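Local structure of intracellular protease/amidase (Salmonella enterica subsp. enterica serovar Typhimurium, 4K2H) at residues P13-A18 with R43-Y48; D33-A38 with V54-L59; G117-R122 with K132-G137; R123-G128 with L150-G155. The protein belongs to the DJ-1/PfpI family, binds zinc at its subunit interface and may act as a peptidase. The protein carries 1 engineered substitution. All blocks are in the same frame, centred on the assembly; numbering follows the deposited sequence.

Interaction 1: P13-A18 with R43-Y48. With ZN (zinc ion), chain O.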
loop_
_atom_site.group_PDB
_atom_site.type_symbol
_atom_site.label_atom_id
_atom_site.label_comp_id
_atom_site.label_asym_id
_atom_site.label_seq_id
_atom_site.Cartn_x
_atom_site.Cartn_y
_atom_site.Cartn_z
ATOM N N PRO A 13 -0.573 -11.464 12.352
ATOM C CA PRO A 13 0.861 -11.458 11.999
ATOM C C PRO A 13 1.052 -12.014 10.613
ATOM O O PRO A 13 0.446 -13.037 10.277
ATOM C CB PRO A 13 1.513 -12.337 13.114
ATOM C CG PRO A 13 0.608 -12.126 14.288
ATOM C CD PRO A 13 -0.788 -12.066 13.679
ATOM N N GLY A 14 1.847 -11.328 9.792
ATOM C CA GLY A 14 1.998 -11.734 8.400
ATOM C C GLY A 14 0.972 -11.220 7.393
ATOM O O GLY A 14 0.979 -11.610 6.266
ATOM N N PHE A 15 0.116 -10.312 7.800
ATOM C CA PHE A 15 -0.873 -9.705 6.903
ATOM C C PHE A 15 -0.158 -9.052 5.745
ATOM O O PHE A 15 0.911 -8.508 5.930
ATOM C CB PHE A 15 -1.726 -8.668 7.656
ATOM C CG PHE A 15 -0.999 -7.382 8.048
ATOM C CD1 PHE A 15 -1.115 -6.238 7.275
ATOM C CD2 PHE A 15 -0.225 -7.309 9.201
ATOM C CE1 PHE A 15 -0.504 -5.052 7.620
ATOM C CE2 PHE A 15 0.421 -6.134 9.556
ATOM C CZ PHE A 15 0.250 -4.989 8.780
ATOM N N GLU A 16 -0.767 -9.104 4.548
ATOM C CA GLU A 16 -0.201 -8.516 3.379
ATOM C C GLU A 16 -0.429 -7.022 3.492
ATOM O O GLU A 16 -1.560 -6.557 3.391
ATOM C CB GLU A 16 -0.848 -9.078 2.103
ATOM C CG GLU A 16 0.128 -9.332 0.975
ATOM C CD GLU A 16 1.171 -8.231 0.856
ATOM O OE1 GLU A 16 2.387 -8.553 0.935
ATOM O OE2 GLU A 16 0.771 -7.040 0.731
ATOM N N GLU A 17 0.657 -6.269 3.708
ATOM C CA GLU A 17 0.544 -4.855 4.002
ATOM C C GLU A 17 0.066 -4.023 2.839
ATOM O O GLU A 17 -0.646 -3.050 3.030
ATOM C CB GLU A 17 1.832 -4.293 4.575
ATOM C CG GLU A 17 3.044 -4.185 3.645
ATOM C CD GLU A 17 3.534 -5.495 3.087
ATOM O OE1 GLU A 17 3.723 -6.428 3.880
ATOM O OE2 GLU A 17 3.704 -5.576 1.831
ATOM N N ALA A 18 0.469 -4.388 1.635
ATOM C CA ALA A 18 0.095 -3.594 0.477
ATOM C C ALA A 18 -1.432 -3.671 0.259
ATOM O O ALA A 18 -2.088 -2.648 0.026
ATOM C CB ALA A 18 0.878 -4.051 -0.741
ATOM N N ARG A 43 -1.018 -4.793 19.976
ATOM C CA ARG A 43 -1.374 -3.784 18.990
ATOM C C ARG A 43 -0.347 -3.622 17.892
ATOM O O ARG A 43 -0.699 -3.276 16.758
ATOM C CB ARG A 43 -1.694 -2.454 19.661
ATOM C CG ARG A 43 -3.154 -2.432 20.080
ATOM C CD ARG A 43 -3.583 -1.129 20.709
ATOM N NE ARG A 43 -3.379 -0.018 19.804
ATOM C CZ ARG A 43 -3.415 1.248 20.176
ATOM N NH1 ARG A 43 -3.659 1.559 21.417
ATOM N NH2 ARG A 43 -3.170 2.200 19.299
ATOM N N ALA A 44 0.915 -3.886 18.206
ATOM C CA ALA A 44 1.952 -3.910 17.170
ATOM C C ALA A 44 1.814 -5.201 16.395
ATOM O O ALA A 44 1.672 -6.254 16.983
ATOM C CB ALA A 44 3.337 -3.803 17.778
ATOM N N VAL A 45 1.827 -5.122 15.069
ATOM C CA VAL A 45 1.738 -6.326 14.244
ATOM C C VAL A 45 2.703 -6.194 13.086
ATOM O O VAL A 45 2.746 -5.144 12.420
ATOM C CB VAL A 45 0.335 -6.482 13.644
ATOM C CG1 VAL A 45 0.204 -7.833 12.972
ATOM C CG2 VAL A 45 -0.740 -6.315 14.702
ATOM N N VAL A 46 3.440 -7.253 12.810
ATOM C CA VAL A 46 4.407 -7.221 11.725
ATOM C C VAL A 46 3.835 -7.881 10.449
ATOM O O VAL A 46 3.382 -9.035 10.473
ATOM C CB VAL A 46 5.722 -7.885 12.175
ATOM C CG1 VAL A 46 6.760 -7.892 11.063
ATOM C CG2 VAL A 46 6.273 -7.138 13.366
ATOM N N SER A 47 3.846 -7.130 9.354
ATOM C CA SER A 47 3.294 -7.585 8.075
ATOM C C SER A 47 4.147 -8.655 7.388
ATOM O O SER A 47 5.331 -8.909 7.755
ATOM C CB SER A 47 3.176 -6.393 7.107
ATOM O OG SER A 47 4.450 -6.100 6.485
ATOM N N TYR A 48 3.570 -9.232 6.334
ATOM C CA TYR A 48 4.254 -10.217 5.473
ATOM C C TYR A 48 5.631 -9.747 5.027
ATOM O O TYR A 48 6.588 -10.487 5.099
ATOM C CB TYR A 48 3.385 -10.485 4.236
ATOM C CG TYR A 48 3.904 -11.482 3.213
ATOM C CD1 TYR A 48 4.757 -12.542 3.560
ATOM C CD2 TYR A 48 3.467 -11.395 1.892
ATOM C CE1 TYR A 48 5.186 -13.458 2.602
ATOM C CE2 TYR A 48 3.875 -12.284 0.936
ATOM C CZ TYR A 48 4.736 -13.302 1.281
ATOM O OH TYR A 48 5.114 -14.151 0.278
HETATM ZN ZN ZN O . 3.670 -7.068 0.860
#
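Ser47 touches both Phe15 and Glu17, and the contact is most tightly packed around it. Its CB lies over one face of the Phe15 ring, a CH-pi contact of 3.8 Å from CB to the ring centroid, set toward the rim. With Ser47 OG between the backbone N and the carbonyl carbon (chi1 81°), the hydroxyl faces Glu17 and donates to OE1, 2.7 Å from OG to OE1, on the anti side of the carboxylate and somewhat out of its plane. Ser47 OG also accepts from Ile51 N, so this buried hydroxyl is held twice. Val45 CG1 touches the ring, 3.8 Å from Phe15 CE2, and Val45 O lies at the ring edge. Two nearly straight backbone bonds fix the spacing: Gly14 N to Val46 O and Tyr48 N to Phe15 O, each 2.8 Å.

The loop 13-16 leads from strand 6-11, the middle strand of the central sheet, into helix 17-29, whose N-cap is Glu16, with OE2 accepting from Ala18 N. The other oxygen, Glu16 OE1, binds zinc at 2.0 Å; the Tyr48 ring turns its edge to this oxygen, CD2 lying 3.2 Å from Glu16 OE1. Glu17 OE2 is a second ligand, and His49 of the same chain and Asp25 of the second subunit complete the site. Zinc thus takes one oxygen from each glutamate, while the capping and Ser47 bonds use the other two.

Toward solvent the fit is looser. Pro13 CD stays 4.4 Å from Val45 CG1, and the exposed Val46 turns its side chain away from residues 13-18.

Interaction 2: D33-A38 with V54-L59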
loop_
_atom_site.group_PDB
_atom_site.type_symbol
_atom_site.label_atom_id
_atom_site.label_comp_id
_atom_site.label_asym_id
_atom_site.label_seq_id
_atom_site.Cartn_x
_atom_site.Cartn_y
_atom_site.Cartn_z
ATOM N N ASP A 33 -14.800 6.048 8.011
ATOM C CA ASP A 33 -14.117 5.671 9.261
ATOM C C ASP A 33 -13.479 4.302 9.142
ATOM O O ASP A 33 -14.172 3.339 8.796
ATOM C CB ASP A 33 -15.135 5.576 10.372
ATOM C CG ASP A 33 -14.948 6.598 11.401
ATOM O OD1 ASP A 33 -14.896 7.797 11.066
ATOM O OD2 ASP A 33 -14.875 6.185 12.573
ATOM N N VAL A 34 -12.181 4.216 9.405
ATOM C CA VAL A 34 -11.461 2.934 9.380
ATOM C C VAL A 34 -10.797 2.669 10.742
ATOM O O VAL A 34 -10.188 3.557 11.319
ATOM C CB VAL A 34 -10.402 2.887 8.263
ATOM C CG1 VAL A 34 -9.807 1.497 8.161
ATOM C CG2 VAL A 34 -11.005 3.238 6.903
ATOM N N GLU A 35 -10.966 1.468 11.272
ATOM C CA GLU A 35 -10.193 0.995 12.432
ATOM C C GLU A 35 -9.414 -0.258 12.084
ATOM O O GLU A 35 -9.994 -1.255 11.676
ATOM C CB GLU A 35 -11.102 0.689 13.605
ATOM C CG GLU A 35 -11.041 1.706 14.722
ATOM C CD GLU A 35 -11.723 1.230 15.992
ATOM O OE1 GLU A 35 -12.408 0.190 15.995
ATOM O OE2 GLU A 35 -11.546 1.908 17.013
ATOM N N THR A 36 -8.096 -0.190 12.208
ATOM C CA THR A 36 -7.268 -1.384 12.095
ATOM C C THR A 36 -7.377 -2.130 13.434
ATOM O O THR A 36 -7.268 -1.536 14.510
ATOM C CB THR A 36 -5.793 -1.027 11.773
ATOM O OG1 THR A 36 -5.301 -0.087 12.719
ATOM C CG2 THR A 36 -5.692 -0.375 10.453
ATOM N N LEU A 37 -7.633 -3.424 13.363
ATOM C CA LEU A 37 -7.755 -4.230 14.548
ATOM C C LEU A 37 -6.770 -5.382 14.487
ATOM O O LEU A 37 -6.808 -6.198 13.557
ATOM C CB LEU A 37 -9.172 -4.788 14.648
ATOM C CG LEU A 37 -10.302 -3.736 14.678
ATOM C CD1 LEU A 37 -11.662 -4.400 14.905
ATOM C CD2 LEU A 37 -10.095 -2.638 15.721
ATOM N N ALA A 38 -5.917 -5.478 15.492
ATOM C CA ALA A 38 -5.075 -6.650 15.658
ATOM C C ALA A 38 -5.885 -7.773 16.281
ATOM O O ALA A 38 -6.876 -7.525 16.936
ATOM C CB ALA A 38 -3.883 -6.325 16.552
ATOM N N VAL A 54 1.301 -0.259 14.179
ATOM C CA VAL A 54 0.469 -0.252 15.351
ATOM C C VAL A 54 -0.995 -0.164 14.926
ATOM O O VAL A 54 -1.429 0.880 14.463
ATOM C CB VAL A 54 0.838 0.934 16.250
ATOM C CG1 VAL A 54 -0.011 0.917 17.501
ATOM C CG2 VAL A 54 2.330 0.907 16.573
ATOM N N ALA A 55 -1.748 -1.251 15.115
ATOM C CA ALA A 55 -3.215 -1.211 14.953
ATOM C C ALA A 55 -3.920 -0.186 15.832
ATOM O O ALA A 55 -3.487 0.131 16.947
ATOM C CB ALA A 55 -3.836 -2.599 15.160
ATOM N N ASP A 56 -5.030 0.326 15.343
ATOM C CA ASP A 56 -5.849 1.247 16.150
ATOM C C ASP A 56 -6.350 0.579 17.439
ATOM O O ASP A 56 -6.375 1.192 18.517
ATOM C CB ASP A 56 -7.024 1.795 15.339
ATOM C CG ASP A 56 -6.579 2.641 14.161
ATOM O OD1 ASP A 56 -5.644 3.418 14.340
ATOM O OD2 ASP A 56 -7.131 2.525 13.041
ATOM N N SER A 57 -6.713 -0.693 17.353
ATOM C CA SER A 57 -7.246 -1.367 18.523
ATOM C C SER A 57 -7.125 -2.859 18.316
ATOM O O SER A 57 -6.378 -3.304 17.450
ATOM C CB SER A 57 -8.698 -0.899 18.748
ATOM O OG SER A 57 -9.372 -1.655 19.726
ATOM N N THR A 58 -7.874 -3.638 19.092
ATOM C CA THR A 58 -7.809 -5.081 19.016
ATOM C C THR A 58 -9.195 -5.623 18.954
ATOM O O THR A 58 -10.156 -4.950 19.318
ATOM C CB THR A 58 -7.100 -5.702 20.244
ATOM O OG1 THR A 58 -7.816 -5.375 21.439
ATOM C CG2 THR A 58 -5.699 -5.191 20.382
ATOM N N LEU A 59 -9.290 -6.860 18.490
ATOM C CA LEU A 59 -10.551 -7.545 18.366
ATOM C C LEU A 59 -11.186 -7.694 19.723
ATOM O O LEU A 59 -12.423 -7.558 19.867
ATOM C CB LEU A 59 -10.305 -8.927 17.762
ATOM C CG LEU A 59 -11.116 -9.400 16.588
ATOM C CD1 LEU A 59 -11.278 -8.311 15.549
ATOM C CD2 LEU A 59 -10.402 -10.609 16.002
HETATM O O HOH W 1 -3.086 1.198 12.176
#
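Asp56 and Thr36 grip each other where residues 54-59 swing in to join strand 33-38. Starting from the backbone, Asp56 CB sits 3.4 Å from Thr36 O. Asp56 CG, anti to its own carbonyl carbon (chi1 -64°), comes next to Thr36 OG1. At the tip, Asp56 OD1 comes no nearer to residues 33-38 than 3.9 Å, to Thr36 OG1, while Asp56 OD2 accepts from Thr36 N at 3.0 Å, on the anti side and 31° out of the carboxylate plane. The same OD2 carries a salt bridge to Arg28, which would help to balance its charge. The link from Thr36 OG1 to Asp56 OD2 is weak at best. In return, Thr36 OG1 accepts from Asp56 N, 2.7 Å between them, so each residue binds the other's backbone N-H through its side chain. A water bridges Thr36 OG1 and Val54 O.

Past Asp56 the chain falls into parallel strand pairing. Ser57 N donates to Thr36 O, Ala38 N to Ser57 O at 3.0 Å, and Leu59 N to Ala38 O at 2.9 Å. Leu37 and Ser57 share one face of this sheet, with Leu37 CD2 3.8 Å from Ser57 CB. Leu37 CD1 meets Leu59 CD1 at 4.0 Å, the two side chains crossing at about a right angle. Ala38 and Thr58 lie on the other face, where Ala55 CB also approaches Ala38 CB.

Strand 57-58 is thereby the outermost strand, within this chain, of the five-stranded parallel sheet. Beyond 33-38 comes strand 6-11; helix 86-97 covers Leu37 and Leu59, and helix 17-29 packs on Val34 and Thr36.

Interaction 3: G117-R122 with K132-G137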
loop_
_atom_site.group_PDB
_atom_site.type_symbol
_atom_site.label_atom_id
_atom_site.label_comp_id
_atom_site.label_asym_id
_atom_site.label_seq_id
_atom_site.Cartn_x
_atom_site.Cartn_y
_atom_site.Cartn_z
ATOM N N GLY A 117 -15.752 -23.425 5.858
ATOM C CA GLY A 117 -17.083 -23.691 5.337
ATOM C C GLY A 117 -18.032 -22.523 5.492
ATOM O O GLY A 117 -19.215 -22.737 5.672
ATOM N N LEU A 118 -17.521 -21.292 5.434
ATOM C CA LEU A 118 -18.328 -20.112 5.749
ATOM C C LEU A 118 -18.659 -19.292 4.513
ATOM O O LEU A 118 -19.143 -18.165 4.631
ATOM C CB LEU A 118 -17.612 -19.207 6.771
ATOM C CG LEU A 118 -17.148 -19.835 8.102
ATOM C CD1 LEU A 118 -16.432 -18.804 8.965
ATOM C CD2 LEU A 118 -18.319 -20.419 8.867
ATOM N N LEU A 119 -18.425 -19.850 3.332
ATOM C CA LEU A 119 -18.730 -19.125 2.087
ATOM C C LEU A 119 -20.220 -19.153 1.758
ATOM O O LEU A 119 -20.707 -18.238 1.096
ATOM C CB LEU A 119 -17.883 -19.617 0.920
ATOM C CG LEU A 119 -16.457 -19.053 1.013
ATOM C CD1 LEU A 119 -15.530 -19.735 0.024
ATOM C CD2 LEU A 119 -16.424 -17.533 0.841
ATOM N N LYS A 120 -20.925 -20.171 2.259
ATOM C CA LYS A 120 -22.390 -20.277 2.153
ATOM C C LYS A 120 -22.824 -20.400 0.714
ATOM O O LYS A 120 -23.817 -19.808 0.313
ATOM C CB LYS A 120 -23.111 -19.075 2.801
ATOM C CG LYS A 120 -23.104 -19.113 4.320
ATOM C CD LYS A 120 -23.913 -17.980 4.930
ATOM C CE LYS A 120 -23.187 -16.657 4.797
ATOM N NZ LYS A 120 -24.053 -15.491 5.117
ATOM N N GLY A 121 -22.061 -21.163 -0.058
ATOM C CA GLY A 121 -22.307 -21.310 -1.490
ATOM C C GLY A 121 -22.021 -20.059 -2.315
ATOM O O GLY A 121 -22.265 -20.057 -3.505
ATOM N N ARG A 122 -21.488 -18.990 -1.720
ATOM C CA ARG A 122 -21.419 -17.735 -2.468
ATOM C C ARG A 122 -20.320 -17.706 -3.503
ATOM O O ARG A 122 -19.346 -18.466 -3.423
ATOM C CB ARG A 122 -21.310 -16.536 -1.544
ATOM C CG ARG A 122 -22.626 -16.183 -0.856
ATOM C CD ARG A 122 -22.389 -15.160 0.240
ATOM N NE ARG A 122 -21.499 -15.706 1.284
ATOM C CZ ARG A 122 -21.301 -15.142 2.468
ATOM N NH1 ARG A 122 -21.933 -14.028 2.802
ATOM N NH2 ARG A 122 -20.493 -15.715 3.344
ATOM N N LYS A 132 -9.229 -24.550 -5.471
ATOM C CA LYS A 132 -9.302 -25.996 -5.764
ATOM C C LYS A 132 -9.497 -26.869 -4.517
ATOM O O LYS A 132 -10.085 -27.947 -4.600
ATOM C CB LYS A 132 -8.044 -26.463 -6.526
ATOM C CG LYS A 132 -7.980 -26.001 -7.981
ATOM C CD LYS A 132 -6.688 -26.455 -8.632
ATOM C CE LYS A 132 -6.625 -26.071 -10.102
ATOM N NZ LYS A 132 -5.228 -26.198 -10.624
ATOM N N ALA A 133 -8.990 -26.406 -3.374
ATOM C CA ALA A 133 -9.179 -27.086 -2.086
ATOM C C ALA A 133 -10.396 -26.574 -1.313
ATOM O O ALA A 133 -10.637 -26.997 -0.199
ATOM C CB ALA A 133 -7.923 -26.923 -1.236
ATOM N N VAL A 134 -11.154 -25.649 -1.890
ATOM C CA VAL A 134 -12.271 -25.038 -1.176
ATOM C C VAL A 134 -13.568 -25.754 -1.565
ATOM O O VAL A 134 -14.015 -25.676 -2.704
ATOM C CB VAL A 134 -12.350 -23.518 -1.411
ATOM C CG1 VAL A 134 -13.556 -22.922 -0.711
ATOM C CG2 VAL A 134 -11.069 -22.854 -0.924
ATOM N N PRO A 135 -14.169 -26.461 -0.601
ATOM C CA PRO A 135 -15.205 -27.412 -0.975
ATOM C C PRO A 135 -16.572 -26.804 -1.296
ATOM O O PRO A 135 -17.264 -27.349 -2.163
ATOM C CB PRO A 135 -15.264 -28.359 0.228
ATOM C CG PRO A 135 -14.725 -27.575 1.382
ATOM C CD PRO A 135 -13.928 -26.424 0.857
ATOM N N GLU A 136 -16.947 -25.682 -0.665
ATOM C CA GLU A 136 -18.353 -25.192 -0.755
ATOM C C GLU A 136 -18.574 -23.723 -1.179
ATOM O O GLU A 136 -19.542 -23.084 -0.759
ATOM C CB GLU A 136 -19.115 -25.491 0.558
ATOM C CG GLU A 136 -18.428 -25.014 1.840
ATOM C CD GLU A 136 -18.492 -23.502 2.062
ATOM O OE1 GLU A 136 -19.619 -22.943 2.101
ATOM O OE2 GLU A 136 -17.411 -22.876 2.217
ATOM N N GLY A 137 -17.722 -23.178 -2.025
ATOM C CA GLY A 137 -18.002 -21.864 -2.597
ATOM C C GLY A 137 -18.076 -22.016 -4.092
ATOM O O GLY A 137 -17.845 -23.115 -4.612
#
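Gly117 CA lies 3.2 Å from Glu136 OE2, close against the carboxylate. This glycine, with positive phi, ends helix 108-114 in a Schellman motif. Leu119 N then donates to Glu136 OE2, a weak bond of 3.4 Å. The Leu119 CB points toward residues 132-137, and CD1 meets Val134 CG1 at 3.8 Å as the two cross at about a right angle. Lys120 N donates to Glu136 OE1 at 3.1 Å, also weakly, so successive N-H groups reach the two oxygens of one carboxylate. Glu136 gets there by a bent chain, its CD turned back at chi2 74°.

Residues 119-122 form a type I' beta turn, closed by Arg122 N to Leu119 O at 3.0 Å; the turn links the helix end to strand 123-124. At its third position Gly121 N makes a weak bond to Glu136 O, 3.2 Å apart. Arg122 turns its side chain back over the turn: NE donates to Leu119 O at 2.7 Å from the face of the carbonyl plane opposite to Arg122 N. Asp96 receives both the Arg122 guanidinium and the Lys120 amine in salt bridges. Arg122 O faces Gly137 CA at 3.7 Å, just before strand 138-139 pairs with 123-124.

Interaction 4: R123-G128 with L150-G155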
loop_
_atom_site.group_PDB
_atom_site.type_symbol
_atom_site.label_atom_id
_atom_site.label_comp_id
_atom_site.label_asym_id
_atom_site.label_seq_id
_atom_site.Cartn_x
_atom_site.Cartn_y
_atom_site.Cartn_z
ATOM N N ARG A 123 -20.513 -16.842 -4.503
ATOM C CA ARG A 123 -19.487 -16.573 -5.504
ATOM C C ARG A 123 -18.377 -15.720 -4.887
ATOM O O ARG A 123 -18.655 -14.796 -4.141
ATOM C CB ARG A 123 -20.082 -15.872 -6.725
ATOM C CG ARG A 123 -20.994 -16.786 -7.552
ATOM C CD ARG A 123 -21.642 -16.023 -8.692
ATOM N NE ARG A 123 -22.572 -15.030 -8.157
ATOM C CZ ARG A 123 -22.384 -13.710 -8.150
ATOM N NH1 ARG A 123 -23.320 -12.925 -7.607
ATOM N NH2 ARG A 123 -21.287 -13.159 -8.676
ATOM N N TYR A 124 -17.126 -16.045 -5.218
ATOM C CA TYR A 124 -15.966 -15.408 -4.612
ATOM C C TYR A 124 -14.772 -15.620 -5.535
ATOM O O TYR A 124 -14.805 -16.477 -6.427
ATOM C CB TYR A 124 -15.679 -16.025 -3.224
ATOM C CG TYR A 124 -15.033 -17.381 -3.334
ATOM C CD1 TYR A 124 -13.646 -17.500 -3.279
ATOM C CD2 TYR A 124 -15.799 -18.539 -3.591
ATOM C CE1 TYR A 124 -13.016 -18.715 -3.436
ATOM C CE2 TYR A 124 -15.182 -19.777 -3.742
ATOM C CZ TYR A 124 -13.777 -19.854 -3.658
ATOM O OH TYR A 124 -13.094 -21.050 -3.787
ATOM N N VAL A 125 -13.733 -14.824 -5.313
ATOM C CA VAL A 125 -12.441 -15.003 -5.947
ATOM C C VAL A 125 -11.369 -15.022 -4.869
ATOM O O VAL A 125 -11.562 -14.530 -3.765
ATOM C CB VAL A 125 -12.142 -13.896 -6.979
ATOM C CG1 VAL A 125 -11.928 -12.536 -6.327
ATOM C CG2 VAL A 125 -10.946 -14.260 -7.849
ATOM N N CYS A 126 -10.243 -15.612 -5.204
ATOM C CA CYS A 126 -9.114 -15.633 -4.329
ATOM C C CYS A 126 -7.894 -15.731 -5.239
ATOM O O CYS A 126 -8.033 -15.808 -6.470
ATOM C CB CYS A 126 -9.219 -16.840 -3.397
ATOM S SG CYS A 126 -9.143 -18.411 -4.269
ATOM N N SER A 127 -6.709 -15.699 -4.648
ATOM C CA SER A 127 -5.461 -15.761 -5.426
ATOM C C SER A 127 -5.163 -17.196 -5.855
ATOM O O SER A 127 -5.721 -18.136 -5.295
ATOM C CB SER A 127 -4.295 -15.227 -4.601
ATOM O OG SER A 127 -4.320 -15.832 -3.319
ATOM N N GLY A 128 -4.285 -17.346 -6.851
ATOM C CA GLY A 128 -3.750 -18.645 -7.247
ATOM C C GLY A 128 -4.805 -19.725 -7.455
ATOM O O GLY A 128 -5.929 -19.436 -7.888
ATOM N N LEU A 150 -20.832 -10.273 0.473
ATOM C CA LEU A 150 -19.469 -10.770 0.300
ATOM C C LEU A 150 -18.864 -10.087 -0.905
ATOM O O LEU A 150 -19.383 -10.237 -2.036
ATOM C CB LEU A 150 -19.505 -12.278 0.083
ATOM C CG LEU A 150 -18.135 -12.949 -0.001
ATOM C CD1 LEU A 150 -17.317 -12.853 1.297
ATOM C CD2 LEU A 150 -18.389 -14.389 -0.387
ATOM N N ILE A 151 -17.837 -9.282 -0.656
ATOM C CA ILE A 151 -17.083 -8.588 -1.691
ATOM C C ILE A 151 -15.632 -9.083 -1.610
ATOM O O ILE A 151 -14.923 -8.808 -0.630
ATOM C CB ILE A 151 -17.130 -7.051 -1.475
ATOM C CG1 ILE A 151 -18.577 -6.563 -1.477
ATOM C CG2 ILE A 151 -16.321 -6.306 -2.537
ATOM C CD1 ILE A 151 -18.743 -5.057 -1.523
ATOM N N SER A 152 -15.197 -9.818 -2.623
ATOM C CA SER A 152 -13.856 -10.402 -2.630
ATOM C C SER A 152 -12.996 -9.780 -3.702
ATOM O O SER A 152 -13.490 -9.267 -4.695
ATOM C CB SER A 152 -13.929 -11.929 -2.800
ATOM O OG SER A 152 -14.706 -12.295 -3.936
ATOM N N GLY A 153 -11.691 -9.824 -3.484
ATOM C CA GLY A 153 -10.702 -9.171 -4.334
ATOM C C GLY A 153 -9.717 -10.250 -4.697
ATOM O O GLY A 153 -9.394 -11.077 -3.874
ATOM N N LYS A 154 -9.266 -10.282 -5.939
ATOM C CA LYS A 154 -8.468 -11.403 -6.408
ATOM C C LYS A 154 -7.034 -11.392 -5.909
ATOM O O LYS A 154 -6.476 -12.446 -5.570
ATOM C CB LYS A 154 -8.488 -11.465 -7.946
ATOM C CG LYS A 154 -7.592 -12.556 -8.512
ATOM C CD LYS A 154 -7.911 -12.846 -9.976
ATOM C CE LYS A 154 -6.828 -13.738 -10.559
ATOM N NZ LYS A 154 -7.057 -14.056 -11.984
ATOM N N GLY A 155 -6.421 -10.223 -5.904
ATOM C CA GLY A 155 -5.059 -10.094 -5.418
ATOM C C GLY A 155 -4.571 -8.654 -5.477
ATOM O O GLY A 155 -5.318 -7.765 -5.866
HETATM O O HOH W 2 -17.221 -12.405 -3.260
#
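Val125 and Ser152 join the run leading out of short strand 123-124 to strand 150-153, one arm of the antiparallel hairpin 144-153. The segments run in roughly the same direction, 32° apart, yet a side chain makes their one direct hydrogen bond: Val125 N donates to Ser152 OG at 3.0 Å, with an angle of 156° at the hydrogen. Ser152 OG stands between its backbone N and carbonyl carbon (chi1 53°), which points it at Val125 N. A water hydrogen-bonds to the same OG, 2.6 Å away, and lies 2.9 Å from Arg123 O, to which it can donate.

Van der Waals contacts do the rest. Leu150 CD2 lies 3.8 Å from Arg123 O and 4.3 Å from Tyr124 CB. The two Val125 methyls lie against the start of Lys154: CG1 sits 3.5 Å from Lys154 N, while CG2 meets Lys154 CB at 3.7 Å and Lys154 CG at 3.8 Å. The lysine chain is extended beyond CG and crosses the valine at about a right angle. Its amine pairs with Asp141, and the lysine also makes a cation-pi contact with Tyr185 of the second subunit, whose hydroxyl bonds Gly128 N. Ser127 CB rests near Lys154 O.

Val145 and Tyr139 pack around Val125, and Tyr124 turns its ring away toward Leu119 and Val134. Strand 150-153 also bonds through its backbone to strand 101-104, so the contact packs a small two-stranded sheet, 123-124 with 138-139, against a hairpin that continues the central parallel sheet, within the alpha/beta fold of the DJ-1/PfpI family.

In the fold
From the N terminus, the loop after strand 6-11 meets residues 43-48 in interaction 1, closing a loop that holds helix 17-29 and strand 33-38. Interaction 2 opens within that loop and closes beyond it, so the two cross; they touch directly, with Val45 CG2 against Ala38 CB, and tie the zinc-site turn to the edge of the central sheet. Interactions 3 and 4 follow in series and cross in turn, 123-128 lying between the segments of interaction 3. They meet where Arg122 NE packs on Leu150 CD2, joining the end of helix 108-114 to the hairpin strand 150-153. Interactions 1 and 4, about 8 Å apart at their nearest atoms, both reach the second subunit, as does Val54 of interaction 2.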